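Local coordinates for DUF1254 domain-containing protein (Vibrio parahaemolyticus, PDB 3U07), which is of unknown function but combines DUF1254 and DUF1214 family regions and probably enters the secretory pathway through an N-terminal signal peptide, at residues G229-Q234 / G285-L290. The protein carries 2 engineered substitutions. Numbering follows the deposited sequence.
Sequences GNADKQ and GTRDTL
R287 reaches from the start of helix 287-290 to D232, at the joint between helices 228-231 and 233-239, and the two side chains meet at about a right angle in a salt bridge. R287 NH1 donates to D232 OD1 at 3.0 Å, a bent bond with an N-H...O angle of 136°. It meets OD1 on its syn side but somewhat out of the carboxylate plane; OD1 in turn lies tilted out of the guanidinium plane, and the two planes are turned 48° against each other. R287 spans the gap with a chain extended from CG to NE, which places the guanidinium well beyond its own backbone. There A231 CB lies over one face near the rim, 4.0 Å from R287 NH1. Two waters widen the link. One lies in the guanidinium plane at its edge, accepting from R287 NH1 at 2.9 Å and donating to A231 O; the other takes a hydrogen from R287 NH2 and gives one to D232 OD2 at 2.6 Å, closing a water-bridged ring beside the direct bond. R287 lies within a capping box, directly after the N-cap T286: T286 OG1 accepts weak bonds from D288 N and T289 N, while T289 OG1 accepts in turn from T286 N at 3.3 Å. R287 NE also forms a salt bridge with D115, at the end of strand 109-115 of an antiparallel sheet. Acidic partners at both NE and NH1 would be expected to restrict rotation of the guanidinium. On the other side of the bridge, D232 CG stands beside its backbone N (chi1 -71°), which carries the carboxylate toward R287 although the CB bond itself does not point there, and the buried carboxylate is also hydrogen-bonded through OD2 to Y36 OH of the long N-terminal helix 26-52.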
loop_
_atom_site.group_PDB
_atom_site.type_symbol
_atom_site.label_atom_id
_atom_site.label_comp_id
_atom_site.label_asym_id
_atom_site.label_seq_id
_atom_site.Cartn_x
_atom_site.Cartn_y
_atom_site.Cartn_z
ATOM N N GLY A 229 -19.158 9.129 7.546
ATOM C CA GLY A 229 -20.610 8.974 7.424
ATOM C C GLY A 229 -21.104 9.768 6.226
ATOM O O GLY A 229 -21.978 9.332 5.432
ATOM N N ASN A 230 -20.525 10.934 6.110
ATOM C CA ASN A 230 -20.862 11.824 5.028
ATOM C C ASN A 230 -20.198 11.380 3.704
ATOM O O ASN A 230 -20.845 11.396 2.654
ATOM C CB ASN A 230 -20.408 13.183 5.441
ATOM C CG ASN A 230 -21.275 13.755 6.547
ATOM O OD1 ASN A 230 -22.457 13.418 6.652
ATOM N ND2 ASN A 230 -20.714 14.661 7.343
ATOM N N ALA A 231 -18.926 11.018 3.733
ATOM C CA ALA A 231 -18.321 10.614 2.471
ATOM C C ALA A 231 -18.927 9.294 1.913
ATOM O O ALA A 231 -18.882 9.041 0.707
ATOM C CB ALA A 231 -16.852 10.483 2.634
ATOM N N ASP A 232 -19.471 8.448 2.787
ATOM C CA ASP A 232 -20.038 7.162 2.359
ATOM C C ASP A 232 -21.557 7.138 2.368
ATOM O O ASP A 232 -22.160 6.065 2.334
ATOM C CB ASP A 232 -19.564 6.023 3.266
ATOM C CG ASP A 232 -18.107 5.682 3.078
ATOM O OD1 ASP A 232 -17.489 6.177 2.112
ATOM O OD2 ASP A 232 -17.579 4.901 3.901
ATOM N N LYS A 233 -22.176 8.308 2.411
ATOM C CA LYS A 233 -23.627 8.396 2.465
ATOM C C LYS A 233 -24.353 7.514 1.460
ATOM O O LYS A 233 -25.332 6.856 1.805
ATOM C CB LYS A 233 -24.076 9.850 2.294
ATOM C CG LYS A 233 -25.580 10.027 2.389
ATOM C CD LYS A 233 -25.986 11.491 2.353
ATOM C CE LYS A 233 -27.495 11.625 2.206
ATOM N NZ LYS A 233 -28.230 10.880 3.265
ATOM N N GLN A 234 -23.880 7.495 0.219
ATOM C CA GLN A 234 -24.530 6.681 -0.801
ATOM C C GLN A 234 -24.592 5.217 -0.366
ATOM O O GLN A 234 -25.577 4.526 -0.622
ATOM C CB GLN A 234 -23.801 6.802 -2.146
ATOM C CG GLN A 234 -22.373 6.296 -2.137
ATOM C CD GLN A 234 -21.384 7.310 -1.592
ATOM O OE1 GLN A 234 -21.751 8.237 -0.864
ATOM N NE2 GLN A 234 -20.113 7.130 -1.932
ATOM N N GLY A 285 -7.114 2.724 -5.068
ATOM C CA GLY A 285 -7.275 4.071 -5.581
ATOM C C GLY A 285 -7.712 5.085 -4.538
ATOM O O GLY A 285 -7.554 4.875 -3.331
ATOM N N THR A 286 -8.276 6.186 -5.017
ATOM C CA THR A 286 -8.722 7.273 -4.158
ATOM C C THR A 286 -10.238 7.330 -4.161
ATOM O O THR A 286 -10.898 6.616 -4.921
ATOM C CB THR A 286 -8.222 8.617 -4.702
ATOM O OG1 THR A 286 -8.915 8.908 -5.927
ATOM C CG2 THR A 286 -6.719 8.561 -4.992
ATOM N N ARG A 287 -10.812 8.176 -3.311
ATOM C CA ARG A 287 -12.272 8.307 -3.307
ATOM C C ARG A 287 -12.702 8.947 -4.639
ATOM O O ARG A 287 -13.842 8.728 -5.082
ATOM C CB ARG A 287 -12.737 9.190 -2.151
ATOM C CG ARG A 287 -12.587 8.499 -0.802
ATOM C CD ARG A 287 -13.129 9.290 0.376
ATOM N NE ARG A 287 -12.916 8.574 1.633
ATOM C CZ ARG A 287 -13.700 7.608 2.107
ATOM N NH1 ARG A 287 -14.780 7.220 1.439
ATOM N NH2 ARG A 287 -13.395 7.025 3.258
ATOM N N ASP A 288 -11.842 9.699 -5.298
ATOM C CA ASP A 288 -12.347 10.245 -6.534
ATOM C C ASP A 288 -12.511 9.196 -7.631
ATOM O O ASP A 288 -13.328 9.354 -8.534
ATOM C CB ASP A 288 -11.452 11.349 -6.998
ATOM C CG ASP A 288 -11.922 12.699 -6.520
ATOM O OD1 ASP A 288 -13.110 13.012 -6.738
ATOM O OD2 ASP A 288 -11.104 13.460 -5.955
ATOM N N THR A 289 -11.717 8.134 -7.566
ATOM C CA THR A 289 -11.784 7.105 -8.603
ATOM C C THR A 289 -12.504 5.849 -8.157
ATOM O O THR A 289 -12.982 5.089 -8.984
ATOM C CB THR A 289 -10.375 6.701 -9.106
ATOM O OG1 THR A 289 -9.590 6.231 -8.004
ATOM C CG2 THR A 289 -9.675 7.881 -9.764
ATOM N N LEU A 290 -12.596 5.614 -6.855
ATOM C CA LEU A 290 -13.280 4.407 -6.406
ATOM C C LEU A 290 -14.422 4.642 -5.423
ATOM O O LEU A 290 -15.116 3.703 -5.036
ATOM C CB LEU A 290 -12.262 3.426 -5.814
ATOM C CG LEU A 290 -11.241 2.859 -6.807
ATOM C CD1 LEU A 290 -10.152 2.109 -6.054
ATOM C CD2 LEU A 290 -11.944 1.936 -7.802
HETATM O O HOH W 1 -16.028 8.463 -0.833
HETATM O O HOH W 2 -15.059 4.362 3.676
#